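PDB 2PQG: ribosome-inactivating protein 3 from Zea mays, which belongs to the plant ribosome-inactivating protein family, whose fold packs a mixed beta sheet against a largely helical portion. Local coordinates for residues 17-20 with 21-25; 31-34 with 35-38; 188-191 with 192-195; 244-248 with 249-253. All coordinates share one frame; numbering follows the deposited sequence.

Overall arrangement
Contact 3 is the buried one of the four, where helix 171-189 passes into helix 191-199, and contact 1, two successive turns of helix 15-27, lies directly against it: the R23 guanidinium crosses from contact 1 to L188 and S194. Contacts 2 and 4 lie farther out, about 24 and 22 Å from the chain centre to theirs, and touch each other where F37 and G35 meet K249. Apolar groups and an arginine over a methyl carry contact 1, whereas contact 2 depends on a turn and a water. Contacts 3 and 4 both begin helices: F190 and D248 stand at the N-caps, but of these two only D248 makes a capping bond with its side chain.

Contact 1 (17-20 with 21-25); sequences AFIA and SVRKD
R23 N gives its proton to I19 O over 2.8 Å, with an N-H...O angle of 164°. The same i to i+4 pattern recurs beside it, V22 N to F18 O at 2.8 Å and S21 N to A17 O, while K24 N to A20 O is weak. These bonds belong to helix 15-27, and they bring F18 next to V22 and I19 next to R23 on successive turns.

I19 turns its CG2 methyl to the R23 side chain, where it sits 3.5 Å above the plane of the guanidinium and over its centre, with I19 CG2 3.6 Å from R23 CZ. A branched aliphatic residue suits this place because a methyl can rest over the face of the delocalised cation and leave the N-H groups at its rim to bond. They do so outward: NE reaches L188 O, and NH2 reaches G187 O and S194 OG.

On another side of the helix V22 CG2 lies over one face of the F18 ring, a CH-pi contact with 3.5 Å to the centroid, offset toward the rim near CE1. F18 holds CG anti to its backbone N (chi1 -178°), which swings the ring along the helix toward V22, and F6 of strand 2-7 stacks on the same ring.

F18 and V22 thus give apolar packing toward strand 2-7, whereas the arginine, covered on one face by the methyl and bonded through NE and NH2, is probably fixed in rotation and able to tie this helix to the chain around L188.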
loop_
_atom_site.group_PDB
_atom_site.type_symbol
_atom_site.label_atom_id
_atom_site.label_comp_id
_atom_site.label_asym_id
_atom_site.label_seq_id
_atom_site.Cartn_x
_atom_site.Cartn_y
_atom_site.Cartn_z
ATOM N N ALA A 17 13.240 -6.141 -8.511
ATOM C CA ALA A 17 13.342 -7.589 -8.437
ATOM C C ALA A 17 12.242 -8.147 -7.544
ATOM O O ALA A 17 11.591 -9.144 -7.869
ATOM C CB ALA A 17 14.693 -7.974 -7.886
ATOM N N PHE A 18 12.044 -7.500 -6.406
ATOM C CA PHE A 18 11.025 -7.932 -5.473
ATOM C C PHE A 18 9.641 -7.801 -6.099
ATOM O O PHE A 18 8.785 -8.662 -5.931
ATOM C CB PHE A 18 11.098 -7.093 -4.207
ATOM C CG PHE A 18 10.115 -7.501 -3.171
ATOM C CD1 PHE A 18 10.154 -8.787 -2.633
ATOM C CD2 PHE A 18 9.133 -6.620 -2.751
ATOM C CE1 PHE A 18 9.219 -9.189 -1.681
ATOM C CE2 PHE A 18 8.193 -7.003 -1.804
ATOM C CZ PHE A 18 8.232 -8.294 -1.265
ATOM N N ILE A 19 9.422 -6.710 -6.813
ATOM C CA ILE A 19 8.145 -6.484 -7.461
ATOM C C ILE A 19 7.913 -7.582 -8.499
ATOM O O ILE A 19 6.895 -8.281 -8.479
ATOM C CB ILE A 19 8.128 -5.088 -8.143
ATOM C CG1 ILE A 19 8.249 -4.004 -7.070
ATOM C CG2 ILE A 19 6.856 -4.902 -8.981
ATOM C CD1 ILE A 19 7.182 -4.100 -6.005
ATOM N N ALA A 20 8.881 -7.735 -9.395
ATOM C CA ALA A 20 8.805 -8.727 -10.453
ATOM C C ALA A 20 8.581 -10.119 -9.894
ATOM O O ALA A 20 7.863 -10.924 -10.490
ATOM C CB ALA A 20 10.075 -8.701 -11.277
ATOM N N SER A 21 9.198 -10.405 -8.753
ATOM C CA SER A 21 9.062 -11.710 -8.117
ATOM C C SER A 21 7.681 -11.889 -7.480
ATOM O O SER A 21 7.037 -12.922 -7.646
ATOM C CB SER A 21 10.172 -11.886 -7.071
ATOM O OG SER A 21 9.965 -13.045 -6.281
ATOM N N VAL A 22 7.219 -10.872 -6.765
ATOM C CA VAL A 22 5.927 -10.943 -6.109
ATOM C C VAL A 22 4.751 -10.890 -7.106
ATOM O O VAL A 22 3.718 -11.531 -6.895
ATOM C CB VAL A 22 5.804 -9.826 -5.043
ATOM C CG1 VAL A 22 4.445 -9.900 -4.349
ATOM C CG2 VAL A 22 6.924 -9.971 -4.016
ATOM N N ARG A 23 4.887 -10.139 -8.193
ATOM C CA ARG A 23 3.798 -10.115 -9.153
ATOM C C ARG A 23 3.646 -11.481 -9.799
ATOM O O ARG A 23 2.533 -11.908 -10.092
ATOM C CB ARG A 23 4.032 -9.077 -10.241
ATOM C CG ARG A 23 3.470 -7.718 -9.901
ATOM C CD ARG A 23 3.598 -6.800 -11.079
ATOM N NE ARG A 23 3.528 -5.409 -10.670
ATOM C CZ ARG A 23 4.183 -4.429 -11.281
ATOM N NH1 ARG A 23 4.951 -4.696 -12.331
ATOM N NH2 ARG A 23 4.090 -3.184 -10.834
ATOM N N LYS A 24 4.769 -12.160 -10.019
ATOM C CA LYS A 24 4.767 -13.490 -10.630
ATOM C C LYS A 24 4.027 -14.523 -9.769
ATOM O O LYS A 24 3.362 -15.420 -10.298
ATOM C CB LYS A 24 6.209 -13.954 -10.888
ATOM C CG LYS A 24 6.332 -15.400 -11.358
ATOM C CD LYS A 24 7.741 -15.732 -11.841
ATOM C CE LYS A 24 7.816 -17.161 -12.369
ATOM N NZ LYS A 24 7.305 -18.130 -11.361
ATOM N N ASP A 25 4.126 -14.395 -8.449
ATOM C CA ASP A 25 3.445 -15.329 -7.566
ATOM C C ASP A 25 1.959 -14.996 -7.467
ATOM O O ASP A 25 1.129 -15.879 -7.254
ATOM C CB ASP A 25 4.092 -15.297 -6.183
ATOM C CG ASP A 25 5.567 -15.681 -6.219
ATOM O OD1 ASP A 25 6.274 -15.450 -5.213
ATOM O OD2 ASP A 25 6.019 -16.220 -7.257
#

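Contact 2 (31-34 with 35-38); sequences TDHK and GIFQ
H33 to I36 form a type II beta turn, closed by I36 N bonding to H33 O at 3.2 Å. G35 takes a positive phi of 87°, where a side chain would jam against the carbonyl of K34, and so glycine is the residue that fits.

The side chains of the two outer turn residues meet over the closure. I36 stretches out, with chi2 at -175°, and lays its CD1 methyl obliquely against the H33 ring, I36 CD1 being 3.5 Å from H33 CD2 and 3.6 Å from H33 CG. An isoleucine is apt here, long enough to reach the imidazole; I36 is buried, and its side chain also packs on neighbouring apolar groups.

Between the two sides of the turn, water 1 accepts from H33 N at 3.0 Å and faces I36 O and Q38 O, the latter at 2.7 Å. Beyond the I36 N to H33 O bond, the water thus links H33 N to the carbonyls of I36 and Q38.

The turn lies in the loop between helix 15-27 and strand 51-57. Its apolar side leans on helix 220-232, where I36 touches F228 and A231 and the H33 ring meets F228, while Q38 NE2 bonds to V256 O.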
loop_
_atom_site.group_PDB
_atom_site.type_symbol
_atom_site.label_atom_id
_atom_site.label_comp_id
_atom_site.label_asym_id
_atom_site.label_seq_id
_atom_site.Cartn_x
_atom_site.Cartn_y
_atom_site.Cartn_z
ATOM N N THR A 31 -6.459 -14.458 -13.561
ATOM C CA THR A 31 -7.055 -15.033 -14.760
ATOM C C THR A 31 -6.717 -14.186 -15.966
ATOM O O THR A 31 -6.386 -13.010 -15.833
ATOM C CB THR A 31 -8.607 -15.145 -14.661
ATOM O OG1 THR A 31 -9.185 -13.848 -14.446
ATOM C CG2 THR A 31 -9.003 -16.082 -13.527
ATOM N N ASP A 32 -6.788 -14.788 -17.145
ATOM C CA ASP A 32 -6.504 -14.067 -18.370
ATOM C C ASP A 32 -7.831 -13.756 -19.053
ATOM O O ASP A 32 -8.516 -14.659 -19.524
ATOM C CB ASP A 32 -5.609 -14.908 -19.284
ATOM C CG ASP A 32 -5.184 -14.159 -20.537
ATOM O OD1 ASP A 32 -4.412 -14.723 -21.344
ATOM O OD2 ASP A 32 -5.623 -13.004 -20.723
ATOM N N HIS A 33 -8.204 -12.478 -19.074
ATOM C CA HIS A 33 -9.444 -12.043 -19.711
ATOM C C HIS A 33 -9.090 -11.527 -21.105
ATOM O O HIS A 33 -8.131 -10.766 -21.266
ATOM C CB HIS A 33 -10.095 -10.920 -18.902
ATOM C CG HIS A 33 -11.553 -10.713 -19.201
ATOM N ND1 HIS A 33 -12.553 -11.291 -18.455
ATOM C CD2 HIS A 33 -12.171 -9.967 -20.151
ATOM C CE1 HIS A 33 -13.733 -10.909 -18.928
ATOM N NE2 HIS A 33 -13.526 -10.108 -19.953
ATOM N N LYS A 34 -9.857 -11.946 -22.109
ATOM C CA LYS A 34 -9.618 -11.520 -23.485
ATOM C C LYS A 34 -9.851 -10.010 -23.595
ATOM O O LYS A 34 -10.840 -9.490 -23.072
ATOM C CB LYS A 34 -10.564 -12.269 -24.434
ATOM C CG LYS A 34 -10.338 -11.979 -25.914
ATOM C CD LYS A 34 -11.595 -12.241 -26.742
ATOM C CE LYS A 34 -11.708 -13.688 -27.198
ATOM N NZ LYS A 34 -11.694 -14.651 -26.066
ATOM N N GLY A 35 -8.942 -9.308 -24.263
ATOM C CA GLY A 35 -9.102 -7.872 -24.413
ATOM C C GLY A 35 -8.525 -7.059 -23.272
ATOM O O GLY A 35 -8.529 -5.831 -23.316
ATOM N N ILE A 36 -8.029 -7.744 -22.248
ATOM C CA ILE A 36 -7.438 -7.084 -21.091
ATOM C C ILE A 36 -5.975 -7.523 -20.962
ATOM O O ILE A 36 -5.691 -8.653 -20.561
ATOM C CB ILE A 36 -8.207 -7.450 -19.790
ATOM C CG1 ILE A 36 -9.679 -7.059 -19.934
ATOM C CG2 ILE A 36 -7.609 -6.722 -18.597
ATOM C CD1 ILE A 36 -10.516 -7.266 -18.673
ATOM N N PHE A 37 -5.052 -6.630 -21.315
ATOM C CA PHE A 37 -3.626 -6.929 -21.241
ATOM C C PHE A 37 -3.195 -7.397 -19.850
ATOM O O PHE A 37 -2.520 -8.412 -19.722
ATOM C CB PHE A 37 -2.805 -5.697 -21.634
ATOM C CG PHE A 37 -2.927 -5.313 -23.085
ATOM C CD1 PHE A 37 -2.764 -3.983 -23.476
ATOM C CD2 PHE A 37 -3.184 -6.274 -24.064
ATOM C CE1 PHE A 37 -2.855 -3.611 -24.821
ATOM C CE2 PHE A 37 -3.278 -5.916 -25.414
ATOM C CZ PHE A 37 -3.112 -4.580 -25.792
ATOM N N GLN A 38 -3.588 -6.664 -18.811
ATOM C CA GLN A 38 -3.210 -7.018 -17.446
ATOM C C GLN A 38 -3.967 -8.199 -16.867
ATOM O O GLN A 38 -5.122 -8.437 -17.205
ATOM C CB GLN A 38 -3.435 -5.841 -16.492
ATOM C CG GLN A 38 -2.786 -4.541 -16.896
ATOM C CD GLN A 38 -3.673 -3.700 -17.788
ATOM O OE1 GLN A 38 -4.703 -4.166 -18.282
ATOM N NE2 GLN A 38 -3.273 -2.453 -18.007
HETATM O O HOH W 1 -6.103 -10.398 -18.750
#

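Contact 3 (188-191 with 192-195); sequences LRFN and TVSR
F190 enters the contact at its CB, which lies 3.4 Å from T192 CG2 and 3.8 Å from V193 CG2, so that two methyls of the next turn close round the start of the side chain. Next along, F190 CG is 4.0 Å from T192 CG2, and F190 CD2 is about as far from that same methyl, which approaches the ring obliquely. With CG beside the backbone N (chi1 -58°), the ring then swings away from this turn and meets the ring of W220 at a steep angle. An aromatic suits this place, being long enough to pass from the helix start into the apolar interior.

The backbone of F190 does the polar work. The residue is at the N-cap, and its O accepts from S194 N at 3.1 Å with an angle of 166°, and weakly from V193 N.

N191 and R195 run side by side, amide and guanidinium planes 85° apart. N191 OD1 lies at the guanidinium's edge, in its plane, but 3.7 Å from R195 NH2, which instead bonds to R254 O. Threonine keeps its hydroxyl occupied outside the turn too: T192 OG1 pairs with Q213 OE1.

F190 is the junction residue, the first to leave helix 171-189 and the N-cap of helix 191-199. Helix 15-27 covers one side, with V22 on L188 and I19 on S194, and W220 of helix 220-232 lies beyond the F190 ring.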
loop_
_atom_site.group_PDB
_atom_site.type_symbol
_atom_site.label_atom_id
_atom_site.label_comp_id
_atom_site.label_asym_id
_atom_site.label_seq_id
_atom_site.Cartn_x
_atom_site.Cartn_y
_atom_site.Cartn_z
ATOM N N LEU A 188 2.648 -2.887 -6.491
ATOM C CA LEU A 188 2.219 -4.120 -7.143
ATOM C C LEU A 188 1.100 -3.856 -8.167
ATOM O O LEU A 188 1.105 -4.415 -9.266
ATOM C CB LEU A 188 1.744 -5.135 -6.091
ATOM C CG LEU A 188 2.753 -5.708 -5.084
ATOM C CD1 LEU A 188 2.011 -6.473 -4.000
ATOM C CD2 LEU A 188 3.753 -6.617 -5.778
ATOM N N ARG A 189 0.149 -3.002 -7.803
ATOM C CA ARG A 189 -0.959 -2.657 -8.688
ATOM C C ARG A 189 -0.531 -1.866 -9.925
ATOM O O ARG A 189 -0.932 -2.178 -11.046
ATOM C CB ARG A 189 -1.988 -1.801 -7.951
ATOM C CG ARG A 189 -2.868 -2.496 -6.951
ATOM C CD ARG A 189 -3.664 -1.433 -6.218
ATOM N NE ARG A 189 -4.608 -2.001 -5.270
ATOM C CZ ARG A 189 -5.458 -1.278 -4.552
ATOM N NH1 ARG A 189 -5.472 0.040 -4.676
ATOM N NH2 ARG A 189 -6.308 -1.873 -3.727
ATOM N N PHE A 190 0.266 -0.824 -9.710
ATOM C CA PHE A 190 0.697 0.042 -10.797
ATOM C C PHE A 190 2.153 -0.088 -11.184
ATOM O O PHE A 190 3.032 0.054 -10.331
ATOM C CB PHE A 190 0.458 1.511 -10.428
ATOM C CG PHE A 190 -0.960 1.840 -10.100
ATOM C CD1 PHE A 190 -1.493 1.528 -8.853
ATOM C CD2 PHE A 190 -1.769 2.463 -11.039
ATOM C CE1 PHE A 190 -2.820 1.843 -8.547
ATOM C CE2 PHE A 190 -3.090 2.780 -10.741
ATOM C CZ PHE A 190 -3.619 2.467 -9.493
ATOM N N ASN A 191 2.419 -0.339 -12.465
ATOM C CA ASN A 191 3.798 -0.412 -12.918
ATOM C C ASN A 191 4.306 1.023 -13.102
ATOM O O ASN A 191 5.490 1.252 -13.346
ATOM C CB ASN A 191 3.939 -1.222 -14.216
ATOM C CG ASN A 191 2.833 -0.952 -15.212
ATOM O OD1 ASN A 191 3.017 -1.117 -16.417
ATOM N ND2 ASN A 191 1.675 -0.558 -14.717
ATOM N N THR A 192 3.406 1.995 -12.972
ATOM C CA THR A 192 3.812 3.390 -13.078
ATOM C C THR A 192 4.481 3.758 -11.741
ATOM O O THR A 192 5.402 4.570 -11.691
ATOM C CB THR A 192 2.592 4.324 -13.371
ATOM O OG1 THR A 192 3.028 5.691 -13.421
ATOM C CG2 THR A 192 1.508 4.156 -12.312
ATOM N N VAL A 193 4.017 3.128 -10.666
ATOM C CA VAL A 193 4.563 3.356 -9.334
ATOM C C VAL A 193 5.835 2.532 -9.121
ATOM O O VAL A 193 6.824 3.036 -8.583
ATOM C CB VAL A 193 3.538 2.983 -8.237
ATOM C CG1 VAL A 193 4.215 2.947 -6.869
ATOM C CG2 VAL A 193 2.406 3.999 -8.242
ATOM N N SER A 194 5.809 1.267 -9.532
ATOM C CA SER A 194 6.976 0.421 -9.381
ATOM C C SER A 194 8.133 0.986 -10.210
ATOM O O SER A 194 9.289 0.891 -9.797
ATOM C CB SER A 194 6.658 -1.012 -9.801
ATOM O OG SER A 194 6.206 -1.062 -11.136
ATOM N N ARG A 195 7.839 1.583 -11.368
ATOM C CA ARG A 195 8.909 2.167 -12.184
ATOM C C ARG A 195 9.509 3.383 -11.484
ATOM O O ARG A 195 10.720 3.561 -11.458
ATOM C CB ARG A 195 8.405 2.601 -13.561
ATOM C CG ARG A 195 8.090 1.466 -14.516
ATOM C CD ARG A 195 8.131 1.952 -15.959
ATOM N NE ARG A 195 7.235 3.083 -16.182
ATOM C CZ ARG A 195 5.928 2.977 -16.401
ATOM N NH1 ARG A 195 5.198 4.070 -16.587
ATOM N NH2 ARG A 195 5.357 1.778 -16.451
#

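Contact 4 (244-248 with 249-253); sequences LGIKD and KNEAA
D248 caps the start of helix 249-252 by bonding to E251, a local contact at the end of the loop that follows helix 239-242. Its OD1 accepts from E251 N at 3.2 Å, the donor coming nearly along the C-O axis with an angle of 153°. CG of D248 is squeezed between the backbone N and the carbonyl carbon (chi1 50°), and this folds the carboxylate back over the first turn. D248 O opens the regular helix bonding by accepting from A252 N at 3.2 Å, and weakly from E251 N. A short-chained acid suits an N-cap, since it reaches the amides that a helix leaves without an acceptor, and its negative charge would probably be favoured there, though the nearby E251 carboxylate may offset part of this.

This is an Asp N-cap, and the loop before it begins with a Schellman motif at G245, whose positive phi of 85° calls for glycine. E251 reaches back from the helix: its OE1 accepts weakly from K247 N at 3.4 Å, and E251 OE2 lies 3.3 Å from K247 CD. The charged ends do not meet, since K247 NZ lies 4.7 Å from E251 OE2, so any attraction here is probably loose.

Apolar contact comes from I246, whose CG2 lies 4.1 Å from A252 CB. Alanine is small enough to let the helix sit close against I223 and W230 of helix 220-232. K249 folds its chain back toward that helix as well, and its NZ bonds to W230 O.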
loop_
_atom_site.group_PDB
_atom_site.type_symbol
_atom_site.label_atom_id
_atom_site.label_comp_id
_atom_site.label_asym_id
_atom_site.label_seq_id
_atom_site.Cartn_x
_atom_site.Cartn_y
_atom_site.Cartn_z
ATOM N N LEU A 244 -7.955 11.710 -16.245
ATOM C CA LEU A 244 -6.725 11.316 -15.569
ATOM C C LEU A 244 -5.464 11.305 -16.402
ATOM O O LEU A 244 -4.391 10.938 -15.910
ATOM C CB LEU A 244 -6.951 9.939 -14.938
ATOM C CG LEU A 244 -7.954 9.837 -13.774
ATOM C CD1 LEU A 244 -8.421 8.405 -13.584
ATOM C CD2 LEU A 244 -7.296 10.367 -12.503
ATOM N N GLY A 245 -5.603 11.712 -17.654
ATOM C CA GLY A 245 -4.469 11.709 -18.553
ATOM C C GLY A 245 -4.312 10.327 -19.190
ATOM O O GLY A 245 -3.194 9.933 -19.533
ATOM N N ILE A 246 -5.412 9.567 -19.328
ATOM C CA ILE A 246 -5.382 8.234 -19.948
ATOM C C ILE A 246 -6.482 8.226 -20.992
ATOM O O ILE A 246 -7.662 8.517 -20.705
ATOM C CB ILE A 246 -5.520 7.135 -18.912
ATOM C CG1 ILE A 246 -4.657 7.498 -17.696
ATOM C CG2 ILE A 246 -5.018 5.835 -19.533
ATOM C CD1 ILE A 246 -4.826 6.526 -16.553
ATOM N N LYS A 247 -6.111 7.884 -22.222
ATOM C CA LYS A 247 -7.046 7.924 -23.341
ATOM C C LYS A 247 -7.497 6.523 -23.745
ATOM O O LYS A 247 -8.688 6.273 -23.931
ATOM C CB LYS A 247 -6.417 8.639 -24.540
ATOM C CG LYS A 247 -4.908 8.797 -24.445
ATOM C CD LYS A 247 -4.338 9.413 -25.712
ATOM C CE LYS A 247 -3.847 10.830 -25.463
ATOM N NZ LYS A 247 -3.983 11.686 -26.674
ATOM N N ASP A 248 -6.537 5.614 -23.877
ATOM C CA ASP A 248 -6.768 4.337 -24.528
ATOM C C ASP A 248 -6.070 3.211 -23.775
ATOM O O ASP A 248 -5.137 3.461 -23.003
ATOM C CB ASP A 248 -6.360 4.339 -26.011
ATOM C CG ASP A 248 -4.986 4.862 -26.237
ATOM O OD1 ASP A 248 -4.100 4.594 -25.401
ATOM O OD2 ASP A 248 -4.777 5.538 -27.260
ATOM N N LYS A 249 -6.524 1.977 -23.988
ATOM C CA LYS A 249 -5.965 0.834 -23.280
ATOM C C LYS A 249 -4.456 0.758 -23.368
ATOM O O LYS A 249 -3.804 0.230 -22.466
ATOM C CB LYS A 249 -6.590 -0.493 -23.756
ATOM C CG LYS A 249 -6.046 -1.062 -25.058
ATOM C CD LYS A 249 -6.088 -2.608 -25.100
ATOM C CE LYS A 249 -7.474 -3.205 -24.824
ATOM N NZ LYS A 249 -8.533 -2.807 -25.805
ATOM N N ASN A 250 -3.899 1.302 -24.442
ATOM C CA ASN A 250 -2.455 1.290 -24.635
ATOM C C ASN A 250 -1.684 2.089 -23.583
ATOM O O ASN A 250 -0.648 1.630 -23.090
ATOM C CB ASN A 250 -2.111 1.801 -26.033
ATOM C CG ASN A 250 -2.345 0.756 -27.102
ATOM O OD1 ASN A 250 -3.423 0.171 -27.193
ATOM N ND2 ASN A 250 -1.332 0.516 -27.921
ATOM N N GLU A 251 -2.173 3.282 -23.248
ATOM C CA GLU A 251 -1.517 4.099 -22.235
ATOM C C GLU A 251 -1.801 3.449 -20.883
ATOM O O GLU A 251 -0.956 3.442 -19.986
ATOM C CB GLU A 251 -2.065 5.525 -22.244
ATOM C CG GLU A 251 -1.995 6.215 -23.592
ATOM C CD GLU A 251 -2.104 7.729 -23.478
ATOM O OE1 GLU A 251 -2.774 8.214 -22.534
ATOM O OE2 GLU A 251 -1.530 8.432 -24.343
ATOM N N ALA A 252 -2.999 2.891 -20.755
ATOM C CA ALA A 252 -3.405 2.232 -19.529
ATOM C C ALA A 252 -2.466 1.066 -19.226
ATOM O O ALA A 252 -2.220 0.751 -18.061
ATOM C CB ALA A 252 -4.840 1.739 -19.653
ATOM N N ALA A 253 -1.938 0.433 -20.272
ATOM C CA ALA A 253 -1.032 -0.694 -20.094
ATOM C C ALA A 253 0.326 -0.236 -19.556
ATOM O O ALA A 253 1.117 -1.034 -19.045
ATOM C CB ALA A 253 -0.854 -1.440 -21.411
#